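Local coordinates for CAG pathogenicity island protein 13 (Helicobacter pylori, PDB 2G3V) that is of unknown function but is encoded by the cag pathogenicity island, the locus of a type IV secretion system, at residues K78-D83 against M134-M139; Y89-S94 against T148-L153; F122-S127 against D140-L145. All coordinates share one frame; numbering follows the deposited sequence.

Interaction 1: K78-D83 against M134-M139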
ATOM      1  N   LYS A  78      14.518   6.959 -20.145  1.00  8.46           N
ATOM      2  CA  LYS A  78      15.752   6.386 -20.674  1.00  9.15           C
ATOM      3  C   LYS A  78      16.344   5.388 -19.674  1.00  8.89           C
ATOM      4  O   LYS A  78      16.658   4.246 -20.014  1.00  7.05           O
ATOM      5  CB  LYS A  78      16.776   7.496 -20.956  1.00 11.36           C
ATOM      6  CG  LYS A  78      16.339   8.488 -22.038  1.00 15.04           C
ATOM      7  CD  LYS A  78      16.288   7.832 -23.420  1.00 16.84           C
ATOM      8  CE  LYS A  78      15.578   8.712 -24.442  1.00 16.15           C
ATOM      9  NZ  LYS A  78      14.114   8.822 -24.161  1.00 17.21           N
ATOM     10  N   SER A  79      16.493   5.829 -18.432  1.00  9.49           N
ATOM     11  CA  SER A  79      17.058   4.974 -17.405  1.00  9.93           C
ATOM     12  C   SER A  79      16.140   3.824 -16.985  1.00  8.32           C
ATOM     13  O   SER A  79      16.585   2.686 -16.832  1.00  8.47           O
ATOM     14  CB  SER A  79      17.410   5.813 -16.178  1.00 10.31           C
ATOM     15  OG  SER A  79      18.168   6.951 -16.544  1.00 13.87           O
ATOM     16  N   ILE A  80      14.858   4.114 -16.797  1.00  6.71           N
ATOM     17  CA  ILE A  80      13.931   3.081 -16.353  1.00  6.33           C
ATOM     18  C   ILE A  80      12.928   2.618 -17.413  1.00  5.54           C
ATOM     19  O   ILE A  80      12.797   1.429 -17.658  1.00  3.61           O
ATOM     20  CB  ILE A  80      13.202   3.557 -15.077  1.00  6.78           C
ATOM     21  CG1 ILE A  80      14.240   4.073 -14.073  1.00  7.86           C
ATOM     22  CG2 ILE A  80      12.427   2.411 -14.431  1.00  5.98           C
ATOM     23  CD1 ILE A  80      13.669   4.832 -12.889  1.00  6.30           C
ATOM     24  N   GLY A  81      12.219   3.547 -18.042  1.00  8.41           N
ATOM     25  CA  GLY A  81      11.257   3.152 -19.065  1.00  8.33           C
ATOM     26  C   GLY A  81       9.880   2.783 -18.535  1.00  8.23           C
ATOM     27  O   GLY A  81       9.740   2.239 -17.435  1.00  7.37           O
ATOM     28  N   VAL A  82       8.858   3.076 -19.330  1.00  8.62           N
ATOM     29  CA  VAL A  82       7.483   2.790 -18.948  1.00  8.92           C
ATOM     30  C   VAL A  82       7.221   1.309 -18.734  1.00  9.58           C
ATOM     31  O   VAL A  82       6.317   0.927 -17.986  1.00 10.52           O
ATOM     32  CB  VAL A  82       6.508   3.296 -20.014  1.00  7.50           C
ATOM     33  CG1 VAL A  82       6.599   4.794 -20.120  1.00  6.84           C
ATOM     34  CG2 VAL A  82       6.815   2.633 -21.358  1.00  5.12           C
ATOM     35  N   ASP A  83       8.012   0.479 -19.394  1.00 10.75           N
ATOM     36  CA  ASP A  83       7.859  -0.963 -19.295  1.00 13.11           C
ATOM     37  C   ASP A  83       8.048  -1.521 -17.883  1.00 13.12           C
ATOM     38  O   ASP A  83       7.363  -2.479 -17.488  1.00 13.70           O
ATOM     39  CB  ASP A  83       8.819  -1.652 -20.284  1.00 15.58           C
ATOM     40  CG  ASP A  83      10.170  -0.936 -20.401  1.00 16.61           C
ATOM     41  OD1 ASP A  83      11.073  -1.232 -19.583  1.00 17.64           O
ATOM     42  OD2 ASP A  83      10.320  -0.073 -21.307  1.00 16.98           O
HETATM   43  N   MSE A 134      11.974  11.595  -4.943  1.00  5.37           N
HETATM   44  CA  MSE A 134      12.859  10.464  -5.237  1.00  6.09           C
HETATM   45  C   MSE A 134      13.814  10.793  -6.358  1.00  4.69           C
HETATM   46  O   MSE A 134      13.658  11.808  -7.038  1.00  3.66           O
HETATM   47  CB  MSE A 134      12.070   9.226  -5.653  1.00  5.23           C
HETATM   48  CG  MSE A 134      11.450   8.422  -4.531  1.00  7.05           C
HETATM   49 SE   MSE A 134      10.901   6.737  -5.313  1.00  9.38          SE
HETATM   50  CE  MSE A 134      12.256   5.614  -4.562  1.00  9.85           C
ATOM     51  N   SER A 135      14.806   9.926  -6.541  1.00  4.89           N
ATOM     52  CA  SER A 135      15.781  10.075  -7.615  1.00  3.78           C
ATOM     53  C   SER A 135      15.572   8.899  -8.564  1.00  3.95           C
ATOM     54  O   SER A 135      14.743   8.029  -8.304  1.00  3.42           O
ATOM     55  CB  SER A 135      17.209  10.062  -7.060  1.00  3.99           C
ATOM     56  OG  SER A 135      17.471   8.873  -6.350  1.00  7.29           O
ATOM     57  N   ILE A 136      16.311   8.880  -9.669  1.00  4.78           N
ATOM     58  CA  ILE A 136      16.197   7.800 -10.644  1.00  5.78           C
ATOM     59  C   ILE A 136      16.586   6.471 -10.011  1.00  6.80           C
ATOM     60  O   ILE A 136      15.803   5.520  -9.991  1.00  7.68           O
ATOM     61  CB  ILE A 136      17.118   8.054 -11.846  1.00  5.38           C
ATOM     62  CG1 ILE A 136      16.758   9.396 -12.502  1.00  5.72           C
ATOM     63  CG2 ILE A 136      17.027   6.904 -12.828  1.00  6.16           C
ATOM     64  CD1 ILE A 136      15.328   9.506 -12.967  1.00  1.95           C
ATOM     65  N   ARG A 137      17.803   6.421  -9.483  1.00  8.23           N
ATOM     66  CA  ARG A 137      18.326   5.214  -8.854  1.00  9.89           C
ATOM     67  C   ARG A 137      17.382   4.692  -7.785  1.00  9.19           C
ATOM     68  O   ARG A 137      17.059   3.508  -7.742  1.00  8.25           O
ATOM     69  CB  ARG A 137      19.695   5.501  -8.238  1.00 11.78           C
ATOM     70  CG  ARG A 137      20.767   5.936  -9.243  1.00 14.64           C
ATOM     71  CD  ARG A 137      21.118   4.820 -10.216  1.00 15.53           C
ATOM     72  NE  ARG A 137      19.981   4.451 -11.049  1.00 18.28           N
ATOM     73  CZ  ARG A 137      19.994   3.479 -11.957  1.00 20.05           C
ATOM     74  NH1 ARG A 137      21.096   2.761 -12.155  1.00 21.83           N
ATOM     75  NH2 ARG A 137      18.906   3.227 -12.672  1.00 21.01           N
ATOM     76  N   GLU A 138      16.954   5.588  -6.908  1.00  9.59           N
ATOM     77  CA  GLU A 138      16.021   5.225  -5.845  1.00  9.68           C
ATOM     78  C   GLU A 138      14.813   4.504  -6.435  1.00  7.55           C
ATOM     79  O   GLU A 138      14.423   3.433  -5.977  1.00  8.94           O
ATOM     80  CB  GLU A 138      15.534   6.482  -5.126  1.00 11.78           C
ATOM     81  CG  GLU A 138      16.357   6.911  -3.939  1.00 13.45           C
ATOM     82  CD  GLU A 138      15.964   8.295  -3.450  1.00 15.42           C
ATOM     83  OE1 GLU A 138      14.741   8.564  -3.333  1.00 15.63           O
ATOM     84  OE2 GLU A 138      16.879   9.107  -3.185  1.00 16.25           O
HETATM   85  N   MSE A 139      14.222   5.104  -7.462  1.00  5.44           N
HETATM   86  CA  MSE A 139      13.042   4.523  -8.089  1.00  5.93           C
HETATM   87  C   MSE A 139      13.339   3.161  -8.693  1.00  5.13           C
HETATM   88  O   MSE A 139      12.560   2.226  -8.540  1.00  7.08           O
HETATM   89  CB  MSE A 139      12.504   5.475  -9.169  1.00  8.00           C
HETATM   90  CG  MSE A 139      11.184   5.043  -9.829  1.00  9.84           C
HETATM   91 SE   MSE A 139       9.641   5.025  -8.657  1.00  9.73          SE
HETATM   92  CE  MSE A 139       9.368   6.930  -8.495  1.00  3.82           C
TER
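I80 lays its CD1 methyl against the I136 backbone carbonyl, the flat group of this contact, 3.7 Å from I136 O. The rest is aliphatic. I80 CD1 also lies 3.9 Å from I136 CG2, and the two isoleucine side chains cross obliquely. S79 comes in beside them through its CB, which is 3.5 Å from I136 CG2. Its hydroxyl is turned to its own helix and is hydrogen-bonded to A75 O. The I136 methyl thus sits against both S79 and I80. CG2, the I136 branch anti to the backbone N, is the one that faces 78-83.

I80 reaches farther. With chi2 at 168° its chain is extended, and CD1 also touches M139 CG at 3.9 Å. Selenomethionine M139 starts toward I80, then bends at chi2 and chi3. Its selenium end leads away, and the side chain also packs on M70, F85 and F125. I80 itself is buried and touches F85, D140 and I143 as well.

Both backbones change course here. G81 follows helix 73-79 with a positive phi of 86°, a backbone region open mainly to glycine, and takes the N-cap position of helix 82-105. On the other side S135 is the N-cap of helix 136-149. E138 N points to S135 OG over 3.4 Å, and S135 N to E138 OE1 over 3.5 Å. Both bonds are weak, but together they form a capping box. The contact therefore packs the turn at I80 and G81, between helices 73-79 and 82-105, against the capping-box start of helix 136-149, in a chain with no strand.

Interaction 2: Y89-S94 against T148-L153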
ATOM      1  N   TYR A  89       2.986  -1.655 -11.204  1.00  1.25           N
ATOM      2  CA  TYR A  89       1.595  -1.253 -11.098  1.00  2.63           C
ATOM      3  C   TYR A  89       0.627  -2.410 -11.307  1.00  3.18           C
ATOM      4  O   TYR A  89      -0.481  -2.412 -10.770  1.00  3.73           O
ATOM      5  CB  TYR A  89       1.327  -0.096 -12.058  1.00  1.49           C
ATOM      6  CG  TYR A  89       1.905   1.204 -11.540  1.00  2.70           C
ATOM      7  CD1 TYR A  89       1.466   1.737 -10.327  1.00  1.73           C
ATOM      8  CD2 TYR A  89       2.892   1.894 -12.248  1.00  1.05           C
ATOM      9  CE1 TYR A  89       1.983   2.920  -9.831  1.00  1.05           C
ATOM     10  CE2 TYR A  89       3.427   3.086 -11.754  1.00  3.82           C
ATOM     11  CZ  TYR A  89       2.961   3.592 -10.545  1.00  2.41           C
ATOM     12  OH  TYR A  89       3.458   4.778 -10.064  1.00  3.78           O
ATOM     13  N   ARG A  90       1.047  -3.408 -12.073  1.00  3.57           N
ATOM     14  CA  ARG A  90       0.193  -4.566 -12.295  1.00  3.55           C
ATOM     15  C   ARG A  90       0.144  -5.303 -10.969  1.00  4.00           C
ATOM     16  O   ARG A  90      -0.907  -5.769 -10.536  1.00  5.29           O
ATOM     17  CB  ARG A  90       0.781  -5.474 -13.372  1.00  1.45           C
ATOM     18  CG  ARG A  90       0.915  -4.783 -14.716  1.00  4.66           C
ATOM     19  CD  ARG A  90       0.928  -5.772 -15.866  1.00 11.26           C
ATOM     20  NE  ARG A  90       0.857  -5.107 -17.171  1.00 12.88           N
ATOM     21  CZ  ARG A  90       1.924  -4.722 -17.865  1.00 13.00           C
ATOM     22  NH1 ARG A  90       3.142  -4.937 -17.378  1.00  9.84           N
ATOM     23  NH2 ARG A  90       1.772  -4.126 -19.043  1.00 12.48           N
ATOM     24  N   LEU A  91       1.302  -5.364 -10.321  1.00  3.78           N
ATOM     25  CA  LEU A  91       1.472  -6.043  -9.046  1.00  3.10           C
ATOM     26  C   LEU A  91       0.902  -5.209  -7.890  1.00  2.80           C
ATOM     27  O   LEU A  91       0.511  -5.754  -6.860  1.00  6.04           O
ATOM     28  CB  LEU A  91       2.967  -6.332  -8.831  1.00  2.78           C
ATOM     29  CG  LEU A  91       3.392  -7.415  -7.831  1.00  6.42           C
ATOM     30  CD1 LEU A  91       2.959  -8.791  -8.347  1.00  5.21           C
ATOM     31  CD2 LEU A  91       4.898  -7.369  -7.648  1.00  6.02           C
ATOM     32  N   LEU A  92       0.867  -3.891  -8.062  1.00  2.56           N
ATOM     33  CA  LEU A  92       0.320  -2.982  -7.051  1.00  2.05           C
ATOM     34  C   LEU A  92      -1.200  -3.072  -7.073  1.00  2.69           C
ATOM     35  O   LEU A  92      -1.838  -3.055  -6.021  1.00  2.19           O
ATOM     36  CB  LEU A  92       0.745  -1.530  -7.328  1.00  2.93           C
ATOM     37  CG  LEU A  92       1.927  -0.937  -6.554  1.00  2.73           C
ATOM     38  CD1 LEU A  92       3.038  -1.963  -6.401  1.00  6.39           C
ATOM     39  CD2 LEU A  92       2.441   0.274  -7.283  1.00  3.22           C
ATOM     40  N   GLU A  93      -1.779  -3.166  -8.271  1.00  3.84           N
ATOM     41  CA  GLU A  93      -3.230  -3.274  -8.412  1.00  4.71           C
ATOM     42  C   GLU A  93      -3.683  -4.572  -7.761  1.00  4.83           C
ATOM     43  O   GLU A  93      -4.709  -4.630  -7.080  1.00  2.63           O
ATOM     44  CB  GLU A  93      -3.639  -3.297  -9.883  1.00  6.68           C
ATOM     45  CG  GLU A  93      -5.150  -3.338 -10.089  1.00  7.23           C
ATOM     46  CD  GLU A  93      -5.545  -3.913 -11.439  1.00 10.74           C
ATOM     47  OE1 GLU A  93      -4.969  -3.489 -12.466  1.00 13.36           O
ATOM     48  OE2 GLU A  93      -6.435  -4.788 -11.479  1.00 10.31           O
ATOM     49  N   SER A  94      -2.900  -5.620  -7.984  1.00  5.49           N
ATOM     50  CA  SER A  94      -3.194  -6.927  -7.419  1.00  5.68           C
ATOM     51  C   SER A  94      -3.211  -6.878  -5.897  1.00  5.07           C
ATOM     52  O   SER A  94      -4.161  -7.328  -5.262  1.00  4.72           O
ATOM     53  CB  SER A  94      -2.150  -7.952  -7.886  1.00  6.60           C
ATOM     54  OG  SER A  94      -2.163  -8.104  -9.297  1.00  9.14           O
ATOM     55  N   THR A 148      10.370  -8.141  -6.523  1.00 12.79           N
ATOM     56  CA  THR A 148      10.866  -9.403  -5.977  1.00 13.34           C
ATOM     57  C   THR A 148      10.198  -9.881  -4.687  1.00 14.06           C
ATOM     58  O   THR A 148       9.946 -11.076  -4.518  1.00 13.19           O
ATOM     59  CB  THR A 148      12.387  -9.347  -5.772  1.00 12.76           C
ATOM     60  OG1 THR A 148      12.733  -8.186  -5.007  1.00 13.73           O
ATOM     61  CG2 THR A 148      13.077  -9.290  -7.116  1.00 11.55           C
ATOM     62  N   LYS A 149       9.897  -8.956  -3.786  1.00 14.94           N
ATOM     63  CA  LYS A 149       9.258  -9.320  -2.533  1.00 15.96           C
ATOM     64  C   LYS A 149       7.753  -9.623  -2.661  1.00 16.08           C
ATOM     65  O   LYS A 149       7.293 -10.709  -2.308  1.00 16.79           O
ATOM     66  CB  LYS A 149       9.469  -8.207  -1.499  1.00 17.01           C
ATOM     67  CG  LYS A 149      10.890  -8.087  -0.976  1.00 18.59           C
ATOM     68  CD  LYS A 149      10.948  -7.131   0.217  1.00 19.29           C
ATOM     69  CE  LYS A 149      12.334  -7.119   0.882  1.00 20.61           C
ATOM     70  NZ  LYS A 149      12.408  -6.200   2.072  1.00 19.65           N
ATOM     71  N   LEU A 150       6.994  -8.662  -3.170  1.00 15.44           N
ATOM     72  CA  LEU A 150       5.553  -8.814  -3.296  1.00 15.71           C
ATOM     73  C   LEU A 150       5.045 -10.107  -3.935  1.00 15.45           C
ATOM     74  O   LEU A 150       4.141 -10.753  -3.406  1.00 14.88           O
ATOM     75  CB  LEU A 150       4.989  -7.612  -4.047  1.00 16.07           C
ATOM     76  CG  LEU A 150       4.061  -6.687  -3.247  1.00 16.92           C
ATOM     77  CD1 LEU A 150       4.695  -6.288  -1.934  1.00 16.30           C
ATOM     78  CD2 LEU A 150       3.746  -5.447  -4.084  1.00 18.18           C
ATOM     79  N   PRO A 151       5.612 -10.503  -5.087  1.00 15.35           N
ATOM     80  CA  PRO A 151       5.154 -11.736  -5.741  1.00 15.88           C
ATOM     81  C   PRO A 151       5.207 -12.910  -4.772  1.00 16.06           C
ATOM     82  O   PRO A 151       4.245 -13.662  -4.627  1.00 17.61           O
ATOM     83  CB  PRO A 151       6.140 -11.904  -6.900  1.00 14.15           C
ATOM     84  CG  PRO A 151       6.558 -10.515  -7.191  1.00 14.32           C
ATOM     85  CD  PRO A 151       6.753  -9.925  -5.814  1.00 14.29           C
ATOM     86  N   LEU A 152       6.349 -13.056  -4.114  1.00 16.91           N
ATOM     87  CA  LEU A 152       6.549 -14.117  -3.150  1.00 18.48           C
ATOM     88  C   LEU A 152       6.506 -13.517  -1.760  1.00 18.54           C
ATOM     89  O   LEU A 152       7.517 -13.497  -1.067  1.00 18.53           O
ATOM     90  CB  LEU A 152       7.904 -14.801  -3.365  1.00 19.89           C
ATOM     91  CG  LEU A 152       8.100 -15.634  -4.636  1.00 21.07           C
ATOM     92  CD1 LEU A 152       9.481 -16.272  -4.634  1.00 22.06           C
ATOM     93  CD2 LEU A 152       7.027 -16.707  -4.711  1.00 22.12           C
ATOM     94  N   LEU A 153       5.338 -13.016  -1.369  1.00 18.94           N
ATOM     95  CA  LEU A 153       5.164 -12.425  -0.047  1.00 19.52           C
ATOM     96  C   LEU A 153       3.719 -12.581   0.401  1.00 19.05           C
ATOM     97  O   LEU A 153       3.400 -12.363   1.563  1.00 19.36           O
ATOM     98  CB  LEU A 153       5.560 -10.943  -0.067  1.00 20.37           C
ATOM     99  CG  LEU A 153       5.600 -10.149   1.252  1.00 19.98           C
ATOM    100  CD1 LEU A 153       6.521 -10.822   2.265  1.00 21.83           C
ATOM    101  CD2 LEU A 153       6.085  -8.745   0.971  1.00 20.11           C
TER
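L91 meets L150 and P151 in two different orientations. Against L150 it runs in the opposite direction, so the two leucines slide past each other. Against P151 it stands at about a right angle. The same methyl serves both: L91 CD2 is 3.6 Å from L150 CB, and it is also 3.6 Å from P151 CG. The proline ring is thus met at its CG and CD corner. CG of L91 lies anti to the backbone N (chi1 -160°), which carries the branched end out from helix 82-105 toward 148-153. The other methyl, CD1, is farther from the ring, at 4.2 Å from P151 CG.

L150 slides by L91 and goes on toward L92. L92 leaves its backbone pointing away from 148-153, but its end turns back. L92 CD1 comes to 4.2 Å from L150 CD2, a looser touch. Both residues are buried. L92 packs on F52 of helix 35-57, and L150 on L155.

S94 turns its hydroxyl back to its own helix. S94 OG donates to R90 O at 2.9 Å, one turn back. S94 N reaches the same oxygen from the opposite face of the carbonyl plane, so R90 O has two donors. Helix 35-57 lies on another side of helix 82-105, where its H56 is hydrogen-bonded to E93.

A bound peptide lies close by: L150 and L153 touch apolar side chains of it, and K149 packs on its backbone. The contact is a small leucine-proline cluster. It joins helix 82-105 to the C-terminal end region of helix 136-149. It is apolar helix packing, made by leucines and a proline, in a chain with no strand.

Interaction 3: F122-S127 against D140-L145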
ATOM      1  N   PHE A 122       1.896   1.341  -0.496  1.00  1.68           N
ATOM      2  CA  PHE A 122       1.478   1.885  -1.778  1.00  2.69           C
ATOM      3  C   PHE A 122       1.819   3.340  -2.060  1.00  2.78           C
ATOM      4  O   PHE A 122       1.943   3.721  -3.221  1.00  2.23           O
ATOM      5  CB  PHE A 122      -0.027   1.658  -1.933  1.00  3.39           C
ATOM      6  CG  PHE A 122      -0.466   0.267  -1.555  1.00  3.63           C
ATOM      7  CD1 PHE A 122      -0.209  -0.811  -2.391  1.00  4.77           C
ATOM      8  CD2 PHE A 122      -1.051   0.023  -0.311  1.00  4.08           C
ATOM      9  CE1 PHE A 122      -0.515  -2.117  -1.996  1.00  3.53           C
ATOM     10  CE2 PHE A 122      -1.364  -1.285   0.097  1.00  4.01           C
ATOM     11  CZ  PHE A 122      -1.090  -2.352  -0.746  1.00  4.15           C
ATOM     12  N   LEU A 123       1.975   4.141  -1.010  1.00  2.72           N
ATOM     13  CA  LEU A 123       2.281   5.569  -1.151  1.00  4.21           C
ATOM     14  C   LEU A 123       3.462   5.975  -2.056  1.00  4.75           C
ATOM     15  O   LEU A 123       3.365   6.945  -2.800  1.00  3.92           O
ATOM     16  CB  LEU A 123       2.453   6.192   0.243  1.00  4.41           C
ATOM     17  CG  LEU A 123       1.212   6.812   0.913  1.00  2.83           C
ATOM     18  CD1 LEU A 123      -0.048   6.198   0.381  1.00  3.56           C
ATOM     19  CD2 LEU A 123       1.296   6.635   2.433  1.00  2.17           C
ATOM     20  N   PRO A 124       4.586   5.240  -2.009  1.00  4.42           N
ATOM     21  CA  PRO A 124       5.779   5.533  -2.832  1.00  3.92           C
ATOM     22  C   PRO A 124       5.537   5.511  -4.348  1.00  2.32           C
ATOM     23  O   PRO A 124       6.331   6.036  -5.127  1.00  1.05           O
ATOM     24  CB  PRO A 124       6.764   4.440  -2.415  1.00  1.05           C
ATOM     25  CG  PRO A 124       6.390   4.183  -1.008  1.00  4.08           C
ATOM     26  CD  PRO A 124       4.879   4.155  -1.058  1.00  5.84           C
ATOM     27  N   PHE A 125       4.444   4.882  -4.756  1.00  1.40           N
ATOM     28  CA  PHE A 125       4.097   4.788  -6.165  1.00  1.08           C
ATOM     29  C   PHE A 125       2.801   5.527  -6.455  1.00  1.05           C
ATOM     30  O   PHE A 125       2.286   5.455  -7.561  1.00  1.05           O
ATOM     31  CB  PHE A 125       3.935   3.320  -6.577  1.00  1.26           C
ATOM     32  CG  PHE A 125       5.217   2.535  -6.570  1.00  1.05           C
ATOM     33  CD1 PHE A 125       6.198   2.760  -7.537  1.00  1.05           C
ATOM     34  CD2 PHE A 125       5.452   1.580  -5.582  1.00  1.68           C
ATOM     35  CE1 PHE A 125       7.406   2.047  -7.517  1.00  2.72           C
ATOM     36  CE2 PHE A 125       6.655   0.854  -5.546  1.00  3.66           C
ATOM     37  CZ  PHE A 125       7.638   1.089  -6.516  1.00  2.41           C
ATOM     38  N   PHE A 126       2.276   6.247  -5.469  1.00  1.05           N
ATOM     39  CA  PHE A 126       1.020   6.957  -5.680  1.00  2.13           C
ATOM     40  C   PHE A 126       1.098   8.461  -5.394  1.00  1.63           C
ATOM     41  O   PHE A 126       0.550   9.287  -6.128  1.00  1.05           O
ATOM     42  CB  PHE A 126      -0.082   6.313  -4.829  1.00  1.05           C
ATOM     43  CG  PHE A 126      -1.368   7.070  -4.854  1.00  1.65           C
ATOM     44  CD1 PHE A 126      -2.182   7.039  -5.987  1.00  1.05           C
ATOM     45  CD2 PHE A 126      -1.754   7.860  -3.760  1.00  1.05           C
ATOM     46  CE1 PHE A 126      -3.345   7.772  -6.038  1.00  1.05           C
ATOM     47  CE2 PHE A 126      -2.919   8.601  -3.805  1.00  1.05           C
ATOM     48  CZ  PHE A 126      -3.717   8.559  -4.943  1.00  1.87           C
ATOM     49  N   SER A 127       1.779   8.805  -4.315  1.00  2.92           N
ATOM     50  CA  SER A 127       1.936  10.194  -3.919  1.00  3.23           C
ATOM     51  C   SER A 127       2.889  10.979  -4.810  1.00  2.77           C
ATOM     52  O   SER A 127       4.029  10.556  -5.051  1.00  1.05           O
ATOM     53  CB  SER A 127       2.426  10.265  -2.478  1.00  2.39           C
ATOM     54  OG  SER A 127       3.279  11.375  -2.317  1.00  3.58           O
ATOM     55  N   ASP A 140      14.473   3.047  -9.371  1.00  4.90           N
ATOM     56  CA  ASP A 140      14.830   1.800 -10.015  1.00  4.50           C
ATOM     57  C   ASP A 140      14.939   0.642  -9.058  1.00  3.48           C
ATOM     58  O   ASP A 140      14.403  -0.429  -9.316  1.00  3.07           O
ATOM     59  CB  ASP A 140      16.143   1.956 -10.785  1.00  7.95           C
ATOM     60  CG  ASP A 140      16.261   0.972 -11.933  1.00 10.07           C
ATOM     61  OD1 ASP A 140      15.268   0.812 -12.692  1.00 13.05           O
ATOM     62  OD2 ASP A 140      17.345   0.364 -12.087  1.00 12.81           O
ATOM     63  N   SER A 141      15.636   0.839  -7.944  1.00  4.64           N
ATOM     64  CA  SER A 141      15.787  -0.257  -6.986  1.00  5.32           C
ATOM     65  C   SER A 141      14.503  -0.513  -6.209  1.00  5.27           C
ATOM     66  O   SER A 141      14.228  -1.650  -5.812  1.00  6.74           O
ATOM     67  CB  SER A 141      16.953   0.004  -6.028  1.00  3.87           C
ATOM     68  OG  SER A 141      16.775   1.212  -5.324  1.00  5.89           O
ATOM     69  N   GLN A 142      13.718   0.537  -5.989  1.00  5.78           N
ATOM     70  CA  GLN A 142      12.470   0.376  -5.277  1.00  4.97           C
ATOM     71  C   GLN A 142      11.586  -0.514  -6.127  1.00  4.32           C
ATOM     72  O   GLN A 142      10.943  -1.431  -5.620  1.00  6.38           O
ATOM     73  CB  GLN A 142      11.802   1.737  -5.048  1.00  7.53           C
ATOM     74  CG  GLN A 142      10.673   1.709  -4.010  1.00  7.49           C
ATOM     75  CD  GLN A 142      10.082   3.077  -3.735  1.00  8.03           C
ATOM     76  OE1 GLN A 142       9.446   3.677  -4.605  1.00  9.91           O
ATOM     77  NE2 GLN A 142      10.285   3.583  -2.518  1.00  9.45           N
ATOM     78  N   ILE A 143      11.576  -0.256  -7.432  1.00  3.63           N
ATOM     79  CA  ILE A 143      10.764  -1.036  -8.366  1.00  2.92           C
ATOM     80  C   ILE A 143      11.264  -2.484  -8.388  1.00  3.83           C
ATOM     81  O   ILE A 143      10.479  -3.421  -8.367  1.00  4.34           O
ATOM     82  CB  ILE A 143      10.832  -0.418  -9.787  1.00  2.44           C
ATOM     83  CG1 ILE A 143      10.145   0.951  -9.786  1.00  1.25           C
ATOM     84  CG2 ILE A 143      10.215  -1.353 -10.807  1.00  1.05           C
ATOM     85  CD1 ILE A 143      10.180   1.663 -11.130  1.00  2.61           C
ATOM     86  N   GLU A 144      12.577  -2.657  -8.419  1.00  5.09           N
ATOM     87  CA  GLU A 144      13.166  -3.992  -8.426  1.00  6.52           C
ATOM     88  C   GLU A 144      12.793  -4.738  -7.139  1.00  6.03           C
ATOM     89  O   GLU A 144      12.319  -5.877  -7.176  1.00  6.40           O
ATOM     90  CB  GLU A 144      14.689  -3.885  -8.535  1.00  8.84           C
ATOM     91  CG  GLU A 144      15.348  -5.118  -9.154  1.00 14.66           C
ATOM     92  CD  GLU A 144      14.848  -5.391 -10.576  1.00 16.40           C
ATOM     93  OE1 GLU A 144      15.029  -4.516 -11.459  1.00 18.48           O
ATOM     94  OE2 GLU A 144      14.268  -6.476 -10.811  1.00 16.96           O
ATOM     95  N   LEU A 145      13.001  -4.076  -6.004  1.00  4.96           N
ATOM     96  CA  LEU A 145      12.684  -4.647  -4.701  1.00  4.36           C
ATOM     97  C   LEU A 145      11.231  -5.105  -4.646  1.00  4.52           C
ATOM     98  O   LEU A 145      10.951  -6.253  -4.319  1.00  5.17           O
ATOM     99  CB  LEU A 145      12.953  -3.612  -3.598  1.00  2.84           C
ATOM    100  CG  LEU A 145      12.897  -4.112  -2.147  1.00  2.09           C
ATOM    101  CD1 LEU A 145      14.068  -5.053  -1.858  1.00  1.60           C
ATOM    102  CD2 LEU A 145      12.939  -2.935  -1.218  1.00  1.08           C
TER
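F125 and P124 pack a short 3-10 turn, 123-125, against Q142 and I143 of helix 136-149. Q142 puts its amide oxygen over one face of the F125 ring. This OE1 lies 3.7 Å above the ring plane, offset toward the rim, and the amide and ring planes are 63° apart. P124 CB meets both ends of the amide, at 3.5 Å from Q142 OE1 and 3.6 Å from Q142 NE2. The oxygen is buried and has no hydrogen-bond partner in the model. I143 meets the ring at its edge, with CG1 3.7 Å from F125 CE1.

CG of Q142 is anti to the backbone N (chi1 -165°) and the chain is extended beyond it, so the amide reaches the turn.

Farther out, the M134 side chain packs on Q142. Y146 meets the F125 ring edge-to-face, and L92 of helix 82-105 also packs on F125. Y89 OH is probably hydrogen-bonded to F125 O, which ties the turn to that helix. S127 OG caps I130 N at the start of helix 128-133. Just past the turn, F126 N (3.0 Å) and S127 N (2.9 Å) both donate to L123 O.

All three contacts involve helix 136-149 or its ends, met in the order interaction 1, interaction 3, interaction 2. Interaction 1 uses the turn leading into helix 82-105, and interaction 2 uses that helix itself. Their centres are 18 Å apart and they do not touch. Interaction 3 lies about 10 Å from the centre of interaction 1 and 11 Å from that of interaction 2, and it touches both. I80 CG2, for instance, packs on I143 CD1 at 4.1 Å. Along the chain interaction 3 is nested inside interaction 2, while interaction 1 crosses both. The contacts hold helix 136-149 against the turn before helix 82-105, that helix and the 123-125 turn, in one helical chain.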